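Local coordinates for gluconate kinase (PDB 3LL3), which probably phosphorylates a sugar or sugar acid such as gluconate at the expense of ATP, as a sugar kinase of the FGGY family, at residues Gly263-Ile268 and Asp382-Leu387; Gly294-Gly299 and Glu343-Trp348. All blocks are in the same frame, centred on the assembly; numbering follows the deposited sequence.

How the contacts relate
Following the chain from its N-terminal side, strand 263-269 comes first and supplies one half of contact 1; strand 289-296 follows, and its last residues with the turn beyond it form the first half of contact 2. The chain returns to that turn at 343-348, closing a loop of 43 residues, and only later does helix 365-388 bring 382-387 back against strand 263-269. Contact 2 is therefore nested inside the longer loop that contact 1 closes. The two strands are neighbours in one mixed sheet, joined by probable backbone hydrogen bonds, Gly263 N to Val296 O and Gly294 N to Ile265 O. Pro346 packs on Asp382 and Asn386, so loop and helix also meet directly.

Contact 1 (Gly263-Ile268 and Asp382-Leu387); sequences GAIRTI and DAASNL
Ile265 packs against Ala383, Ala384 and Leu387 in a buried strand-on-helix contact, chiefly apolar and without hydrogen bonds across it, where helix 365-388 lies on one face of the mixed sheet containing strand 263-269. The two short segments run nearly the same way, 17° apart, with their axes 8.4 Å from each other at closest approach.

Ile265 carries the contact with both of its branches. CG1 stands anti to the backbone N (chi1 -175°), and from there it touches Ala384 CB at 3.7 Å and also Leu387 CD2. The other branch, CG2, reaches between neighbouring helix residues, meeting Ala383 CB at 3.8 Å and the backbone N of Ala384. Two alanines suit this part of the helix, since their short side chains let the branched isoleucine come close to the helix backbone. One turn further on, the longer Leu387 slides past Ile265 in the opposite direction, and its CD2 also lies 3.8 Å from Ile265 O. Thr267 turns to the same face and brings its methyl CG2 to 4.4 Å from Leu387 CG, while its hydroxyl is satisfied by the carbonyl of His254 on the adjoining strand.

Arg266 points to the other face of the strand, where its guanidinium has Ala264 CB over one face, toward the rim and 3.4 Å above the plane, and the side chain touches the bound D-xylulose. One strand thus has an apolar face for the helix and another that helps line the sugar pocket, an arrangement that belongs to the layered alpha/beta, actin-like ATPase fold of FGGY kinases.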
ATOM      1  N   GLY A 263      -7.872   6.879  18.929  1.00 24.41           N
ATOM      2  CA  GLY A 263      -9.275   7.241  18.917  1.00 23.93           C
ATOM      3  C   GLY A 263     -10.196   6.277  19.640  1.00 24.03           C
ATOM      4  O   GLY A 263      -9.765   5.228  20.112  1.00 22.59           O
ATOM      5  N   ALA A 264     -11.477   6.635  19.709  1.00 22.79           N
ATOM      6  CA  ALA A 264     -12.499   5.755  20.247  1.00 22.32           C
ATOM      7  C   ALA A 264     -13.869   6.161  19.718  1.00 22.53           C
ATOM      8  O   ALA A 264     -14.159   7.353  19.581  1.00 21.77           O
ATOM      9  CB  ALA A 264     -12.483   5.789  21.767  1.00 24.51           C
ATOM     10  N   ILE A 265     -14.687   5.169  19.372  1.00 22.00           N
ATOM     11  CA  ILE A 265     -16.109   5.379  19.103  1.00 21.91           C
ATOM     12  C   ILE A 265     -16.953   4.663  20.171  1.00 24.66           C
ATOM     13  O   ILE A 265     -16.724   3.484  20.464  1.00 22.95           O
ATOM     14  CB  ILE A 265     -16.504   4.925  17.663  1.00 23.29           C
ATOM     15  CG1 ILE A 265     -17.973   5.273  17.373  1.00 22.56           C
ATOM     16  CG2 ILE A 265     -16.226   3.454  17.437  1.00 22.74           C
ATOM     17  CD1 ILE A 265     -18.197   6.792  17.107  1.00 21.71           C
ATOM     18  N   ARG A 266     -17.913   5.372  20.764  1.00 23.50           N
ATOM     19  CA  ARG A 266     -18.712   4.817  21.854  1.00 21.61           C
ATOM     20  C   ARG A 266     -20.160   5.287  21.846  1.00 23.61           C
ATOM     21  O   ARG A 266     -20.489   6.365  21.336  1.00 21.19           O
ATOM     22  CB  ARG A 266     -18.148   5.246  23.192  1.00 22.37           C
ATOM     23  CG  ARG A 266     -16.705   4.952  23.401  1.00 22.99           C
ATOM     24  CD  ARG A 266     -16.277   5.566  24.701  1.00 23.71           C
ATOM     25  NE  ARG A 266     -14.854   5.402  24.953  1.00 29.72           N
ATOM     26  CZ  ARG A 266     -13.962   6.390  24.908  1.00 31.19           C
ATOM     27  NH1 ARG A 266     -14.345   7.639  24.615  1.00 23.71           N
ATOM     28  NH2 ARG A 266     -12.681   6.120  25.171  1.00 35.65           N
ATOM     29  N   THR A 267     -21.006   4.490  22.480  1.00 21.91           N
ATOM     30  CA  THR A 267     -22.408   4.821  22.622  1.00 24.16           C
ATOM     31  C   THR A 267     -22.969   4.090  23.837  1.00 23.06           C
ATOM     32  O   THR A 267     -22.419   3.081  24.257  1.00 25.22           O
ATOM     33  CB  THR A 267     -23.197   4.457  21.340  1.00 26.99           C
ATOM     34  OG1 THR A 267     -24.492   5.068  21.386  1.00 27.29           O
ATOM     35  CG2 THR A 267     -23.335   2.929  21.193  1.00 25.42           C
ATOM     36  N   ILE A 268     -24.059   4.599  24.399  1.00 24.07           N
ATOM     37  CA  ILE A 268     -24.642   4.021  25.601  1.00 24.76           C
ATOM     38  C   ILE A 268     -26.020   3.472  25.272  1.00 26.33           C
ATOM     39  O   ILE A 268     -26.851   4.182  24.688  1.00 24.20           O
ATOM     40  CB  ILE A 268     -24.722   5.080  26.711  1.00 22.87           C
ATOM     41  CG1 ILE A 268     -23.305   5.439  27.175  1.00 23.10           C
ATOM     42  CG2 ILE A 268     -25.596   4.596  27.872  1.00 27.08           C
ATOM     43  CD1 ILE A 268     -23.225   6.631  28.085  1.00 23.57           C
ATOM     44  N   ASP A 382     -15.568   2.200  10.234  1.00 23.28           N
ATOM     45  CA  ASP A 382     -15.623   0.737  10.245  1.00 24.07           C
ATOM     46  C   ASP A 382     -15.981   0.269  11.673  1.00 25.93           C
ATOM     47  O   ASP A 382     -16.878  -0.564  11.873  1.00 26.53           O
ATOM     48  CB  ASP A 382     -14.246   0.207   9.800  1.00 24.20           C
ATOM     49  CG  ASP A 382     -14.206  -1.311   9.605  1.00 28.31           C
ATOM     50  OD1 ASP A 382     -15.227  -1.984   9.826  1.00 27.74           O
ATOM     51  OD2 ASP A 382     -13.140  -1.828   9.202  1.00 25.41           O
ATOM     52  N   ALA A 383     -15.290   0.818  12.666  1.00 21.51           N
ATOM     53  CA  ALA A 383     -15.569   0.469  14.063  1.00 26.21           C
ATOM     54  C   ALA A 383     -16.963   0.948  14.466  1.00 26.50           C
ATOM     55  O   ALA A 383     -17.734   0.196  15.033  1.00 25.84           O
ATOM     56  CB  ALA A 383     -14.510   1.031  15.003  1.00 21.76           C
ATOM     57  N   ALA A 384     -17.292   2.195  14.147  1.00 23.54           N
ATOM     58  CA  ALA A 384     -18.633   2.722  14.425  1.00 25.42           C
ATOM     59  C   ALA A 384     -19.748   1.848  13.830  1.00 27.24           C
ATOM     60  O   ALA A 384     -20.763   1.597  14.469  1.00 29.16           O
ATOM     61  CB  ALA A 384     -18.756   4.152  13.916  1.00 23.84           C
ATOM     62  N   SER A 385     -19.555   1.407  12.597  1.00 26.98           N
ATOM     63  CA  SER A 385     -20.542   0.595  11.891  1.00 29.38           C
ATOM     64  C   SER A 385     -20.788  -0.759  12.559  1.00 33.31           C
ATOM     65  O   SER A 385     -21.884  -1.310  12.454  1.00 35.22           O
ATOM     66  CB  SER A 385     -20.112   0.381  10.434  1.00 30.59           C
ATOM     67  OG  SER A 385     -20.104   1.610   9.711  1.00 30.21           O
ATOM     68  N   ASN A 386     -19.771  -1.306  13.222  1.00 29.86           N
ATOM     69  CA  ASN A 386     -19.956  -2.530  14.000  1.00 32.26           C
ATOM     70  C   ASN A 386     -20.950  -2.314  15.144  1.00 34.22           C
ATOM     71  O   ASN A 386     -21.748  -3.193  15.442  1.00 34.12           O
ATOM     72  CB  ASN A 386     -18.630  -3.028  14.565  1.00 32.83           C
ATOM     73  CG  ASN A 386     -17.730  -3.611  13.505  1.00 32.68           C
ATOM     74  OD1 ASN A 386     -18.186  -3.978  12.425  1.00 36.81           O
ATOM     75  ND2 ASN A 386     -16.438  -3.714  13.812  1.00 34.45           N
ATOM     76  N   LEU A 387     -20.888  -1.134  15.766  1.00 32.28           N
ATOM     77  CA  LEU A 387     -21.762  -0.757  16.879  1.00 32.41           C
ATOM     78  C   LEU A 387     -23.223  -0.622  16.448  1.00 36.45           C
ATOM     79  O   LEU A 387     -24.133  -1.146  17.087  1.00 39.08           O
ATOM     80  CB  LEU A 387     -21.314   0.599  17.423  1.00 29.09           C
ATOM     81  CG  LEU A 387     -20.455   0.860  18.651  1.00 30.45           C
ATOM     82  CD1 LEU A 387     -19.510  -0.274  19.017  1.00 29.02           C
ATOM     83  CD2 LEU A 387     -19.707   2.190  18.488  1.00 28.87           C
TER

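Contact 2 (Gly294-Gly299 and Glu343-Trp348); sequences GPVNNG and ERAPIW. With DXP (1-deoxy-D-xylulose-5-phosphate), chain D; XUL (D-xylulose), chain E.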
ATOM      1  N   GLY A 294     -15.451   0.939  20.567  1.00 25.18           N
ATOM      2  CA  GLY A 294     -14.233   0.445  19.959  1.00 25.48           C
ATOM      3  C   GLY A 294     -13.089   1.409  20.238  1.00 23.51           C
ATOM      4  O   GLY A 294     -13.131   2.573  19.824  1.00 25.37           O
ATOM      5  N   PRO A 295     -12.068   0.945  20.963  1.00 23.16           N
ATOM      6  CA  PRO A 295     -10.850   1.744  21.083  1.00 23.62           C
ATOM      7  C   PRO A 295     -10.027   1.526  19.806  1.00 24.22           C
ATOM      8  O   PRO A 295      -9.882   0.404  19.368  1.00 22.47           O
ATOM      9  CB  PRO A 295     -10.136   1.121  22.279  1.00 26.53           C
ATOM     10  CG  PRO A 295     -10.789  -0.236  22.498  1.00 27.97           C
ATOM     11  CD  PRO A 295     -11.922  -0.402  21.545  1.00 22.98           C
ATOM     12  N   VAL A 296      -9.532   2.594  19.200  1.00 24.54           N
ATOM     13  CA  VAL A 296      -8.847   2.493  17.908  1.00 24.21           C
ATOM     14  C   VAL A 296      -7.459   3.106  18.047  1.00 26.71           C
ATOM     15  O   VAL A 296      -7.327   4.298  18.391  1.00 27.85           O
ATOM     16  CB  VAL A 296      -9.644   3.237  16.819  1.00 25.11           C
ATOM     17  CG1 VAL A 296      -8.925   3.177  15.487  1.00 27.85           C
ATOM     18  CG2 VAL A 296     -11.043   2.648  16.676  1.00 22.90           C
ATOM     19  N   ASN A 297      -6.424   2.307  17.806  1.00 22.56           N
ATOM     20  CA  ASN A 297      -5.049   2.779  17.991  1.00 27.44           C
ATOM     21  C   ASN A 297      -4.671   3.897  17.019  1.00 24.48           C
ATOM     22  O   ASN A 297      -4.017   4.880  17.397  1.00 21.63           O
ATOM     23  CB  ASN A 297      -4.033   1.641  17.811  1.00 26.25           C
ATOM     24  CG  ASN A 297      -4.253   0.479  18.781  1.00 28.63           C
ATOM     25  OD1 ASN A 297      -4.864   0.639  19.839  1.00 27.33           O
ATOM     26  ND2 ASN A 297      -3.727  -0.699  18.421  1.00 28.90           N
ATOM     27  N   ASN A 298      -5.073   3.713  15.767  1.00 23.86           N
ATOM     28  CA  ASN A 298      -4.484   4.439  14.649  1.00 23.32           C
ATOM     29  C   ASN A 298      -5.183   5.733  14.313  1.00 24.56           C
ATOM     30  O   ASN A 298      -5.845   5.854  13.275  1.00 24.21           O
ATOM     31  CB  ASN A 298      -4.391   3.506  13.439  1.00 23.33           C
ATOM     32  CG  ASN A 298      -3.506   2.294  13.732  1.00 22.63           C
ATOM     33  OD1 ASN A 298      -2.301   2.435  13.929  1.00 22.85           O
ATOM     34  ND2 ASN A 298      -4.107   1.114  13.793  1.00 22.66           N
ATOM     35  N   GLY A 299      -5.025   6.705  15.209  1.00 23.74           N
ATOM     36  CA  GLY A 299      -5.633   8.014  15.051  1.00 23.47           C
ATOM     37  C   GLY A 299      -4.622   9.043  14.587  1.00 24.64           C
ATOM     38  O   GLY A 299      -3.955   8.863  13.558  1.00 24.07           O
ATOM     39  N   GLU A 343      -3.847  -3.177  15.445  1.00 24.88           N
ATOM     40  CA  GLU A 343      -5.121  -2.498  15.695  1.00 24.13           C
ATOM     41  C   GLU A 343      -6.030  -3.245  16.661  1.00 25.83           C
ATOM     42  O   GLU A 343      -6.081  -4.485  16.647  1.00 26.59           O
ATOM     43  CB  GLU A 343      -5.856  -2.245  14.365  1.00 22.31           C
ATOM     44  CG  GLU A 343      -7.110  -1.386  14.486  1.00 24.27           C
ATOM     45  CD  GLU A 343      -6.852  -0.101  15.251  1.00 24.61           C
ATOM     46  OE1 GLU A 343      -6.751  -0.140  16.508  1.00 26.05           O
ATOM     47  OE2 GLU A 343      -6.754   0.954  14.593  1.00 24.70           O
ATOM     48  N   ARG A 344      -6.735  -2.494  17.506  1.00 22.75           N
ATOM     49  CA  ARG A 344      -7.802  -3.065  18.306  1.00 23.77           C
ATOM     50  C   ARG A 344      -9.086  -2.985  17.471  1.00 23.92           C
ATOM     51  O   ARG A 344      -9.139  -3.593  16.412  1.00 24.42           O
ATOM     52  CB  ARG A 344      -7.869  -2.409  19.700  1.00 23.62           C
ATOM     53  CG  ARG A 344      -6.722  -2.913  20.592  1.00 26.64           C
ATOM     54  CD  ARG A 344      -6.599  -2.193  21.938  1.00 28.16           C
ATOM     55  NE  ARG A 344      -6.195  -0.806  21.753  1.00 28.50           N
ATOM     56  CZ  ARG A 344      -6.476   0.176  22.606  1.00 33.72           C
ATOM     57  NH1 ARG A 344      -7.162  -0.079  23.711  1.00 32.07           N
ATOM     58  NH2 ARG A 344      -6.080   1.420  22.345  1.00 33.06           N
ATOM     59  N   ALA A 345     -10.115  -2.263  17.898  1.00 23.06           N
ATOM     60  CA  ALA A 345     -11.288  -2.143  17.032  1.00 23.22           C
ATOM     61  C   ALA A 345     -10.870  -1.401  15.772  1.00 23.66           C
ATOM     62  O   ALA A 345     -10.055  -0.489  15.860  1.00 22.60           O
ATOM     63  CB  ALA A 345     -12.416  -1.392  17.723  1.00 22.65           C
ATOM     64  N   PRO A 346     -11.425  -1.786  14.601  1.00 22.97           N
ATOM     65  CA  PRO A 346     -12.416  -2.858  14.424  1.00 21.36           C
ATOM     66  C   PRO A 346     -11.861  -4.260  14.107  1.00 26.65           C
ATOM     67  O   PRO A 346     -12.622  -5.224  14.195  1.00 26.74           O
ATOM     68  CB  PRO A 346     -13.228  -2.350  13.234  1.00 26.04           C
ATOM     69  CG  PRO A 346     -12.172  -1.746  12.356  1.00 24.35           C
ATOM     70  CD  PRO A 346     -11.139  -1.122  13.313  1.00 24.51           C
ATOM     71  N   ILE A 347     -10.580  -4.394  13.768  1.00 26.02           N
ATOM     72  CA  ILE A 347     -10.079  -5.697  13.304  1.00 26.77           C
ATOM     73  C   ILE A 347      -9.451  -6.602  14.382  1.00 26.97           C
ATOM     74  O   ILE A 347      -9.296  -7.797  14.168  1.00 28.63           O
ATOM     75  CB  ILE A 347      -9.090  -5.546  12.134  1.00 26.87           C
ATOM     76  CG1 ILE A 347      -7.883  -4.716  12.549  1.00 25.88           C
ATOM     77  CG2 ILE A 347      -9.767  -4.899  10.929  1.00 27.34           C
ATOM     78  CD1 ILE A 347      -6.729  -4.804  11.545  1.00 23.56           C
ATOM     79  N   TRP A 348      -9.082  -6.030  15.523  1.00 25.34           N
ATOM     80  CA  TRP A 348      -8.524  -6.801  16.632  1.00 24.68           C
ATOM     81  C   TRP A 348      -7.422  -7.747  16.155  1.00 28.13           C
ATOM     82  O   TRP A 348      -7.503  -8.965  16.325  1.00 29.89           O
ATOM     83  CB  TRP A 348      -9.631  -7.548  17.406  1.00 26.94           C
ATOM     84  CG  TRP A 348     -10.597  -6.586  18.078  1.00 27.39           C
ATOM     85  CD1 TRP A 348     -11.833  -6.196  17.620  1.00 27.47           C
ATOM     86  CD2 TRP A 348     -10.388  -5.880  19.310  1.00 25.38           C
ATOM     87  NE1 TRP A 348     -12.401  -5.286  18.494  1.00 22.76           N
ATOM     88  CE2 TRP A 348     -11.536  -5.077  19.537  1.00 25.10           C
ATOM     89  CE3 TRP A 348      -9.343  -5.839  20.239  1.00 24.70           C
ATOM     90  CZ2 TRP A 348     -11.660  -4.245  20.651  1.00 26.53           C
ATOM     91  CZ3 TRP A 348      -9.473  -5.022  21.351  1.00 25.02           C
ATOM     92  CH2 TRP A 348     -10.625  -4.232  21.546  1.00 27.66           C
TER
HETATM   93  C1  DXP D3264       3.663  -6.002  18.959  1.00 59.86           C
HETATM   94  C2  DXP D3264       3.589  -4.485  18.612  1.00 59.91           C
HETATM   95  C3  DXP D3264       2.764  -3.593  19.573  1.00 57.87           C
HETATM   96  C4  DXP D3264       1.344  -4.189  19.662  1.00 53.51           C
HETATM   97  C5  DXP D3264       0.096  -3.418  20.158  1.00 50.11           C
HETATM   98  O2  DXP D3264       3.821  -4.126  17.506  1.00 60.88           O
HETATM   99  O3  DXP D3264       2.914  -2.260  19.274  1.00 58.94           O
HETATM  100  O4  DXP D3264       1.113  -4.907  18.493  1.00 55.17           O
HETATM  101  O5  DXP D3264      -1.073  -3.513  19.386  1.00 50.30           O
HETATM  102  P   DXP D3264      -2.624  -3.762  19.923  1.00 42.23           P
HETATM  103  O2P DXP D3264      -2.854  -5.317  20.184  1.00 38.55           O
HETATM  104  O1P DXP D3264      -2.954  -2.743  21.115  1.00 36.74           O
HETATM  105  O3P DXP D3264      -3.546  -3.550  18.874  1.00 38.57           O
HETATM  106  C1  XUL E7778     -11.428   2.183  26.964  1.00 44.45           C
HETATM  107  C2  XUL E7778     -10.330   1.142  26.683  1.00 45.19           C
HETATM  108  C3  XUL E7778      -8.831   1.544  26.760  1.00 44.11           C
HETATM  109  C4  XUL E7778      -8.533   2.893  27.443  1.00 43.41           C
HETATM  110  C5  XUL E7778      -8.742   2.877  28.969  1.00 40.47           C
HETATM  111  O1  XUL E7778     -12.172   2.420  25.793  1.00 47.29           O
HETATM  112  O2  XUL E7778     -10.648   0.023  26.354  1.00 41.71           O
HETATM  113  O3  XUL E7778      -8.308   1.636  25.458  1.00 41.02           O
HETATM  114  O4  XUL E7778      -7.188   3.214  27.172  1.00 46.77           O
HETATM  115  O5  XUL E7778      -7.984   3.882  29.598  1.00 35.38           O
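The sugar pocket and a second, phosphate-holding site meet at this contact, where the end of strand 289-296 and the turn after it bind the loop 343-348 in the actin-like C-terminal domain of an FGGY kinase. The pairing of Arg344 with Asn297 links the two segments. Asn297 OD1 accepts from Arg344 NE at 2.7 Å on a lone pair in the carbonyl plane, and from Arg344 NH2 at 2.9 Å nearly along the C=O axis. Amide and guanidinium are almost coplanar, 23° apart, and the two bonds, with NH1 on the sugar, help fix how the guanidinium is turned. Pro295 CB lies over one face of that group, toward the rim and 3.5 Å above the plane, while NH1 reaches D-xylulose O3 at 2.7 Å. Arginine suits the place because its several N-H groups serve protein and sugar together. An alanine here would probably leave Asn297 OD1 and the sugar O3 without these donors and open a gap beside Pro295. The Asn297 amide gives its ND2 to O3P of 1-deoxy-D-xylulose-5-phosphate, and that ligand is also hydrogen-bonded to His129.

Glu343 has CG anti to its backbone N (chi1 -173°), and a bend at chi2 then turns the carboxylate toward the turn. Its OE1 takes Asn297 N on the syn lone pair and Arg344 N on the anti one, so a single carboxylate oxygen fixes both segments. Behind these polar groups Ala345 CB touches Gly294 CA at 3.4 Å, where a side chain on the glycine would collide with it. Trp348 anchors NE1 on the carbonyl of Ser279 and brings CZ2 to Pro295 CD. Asn298 ND2 meets Glu343 OE2 at 2.8 Å from above the carboxylate plane, 73° out of it.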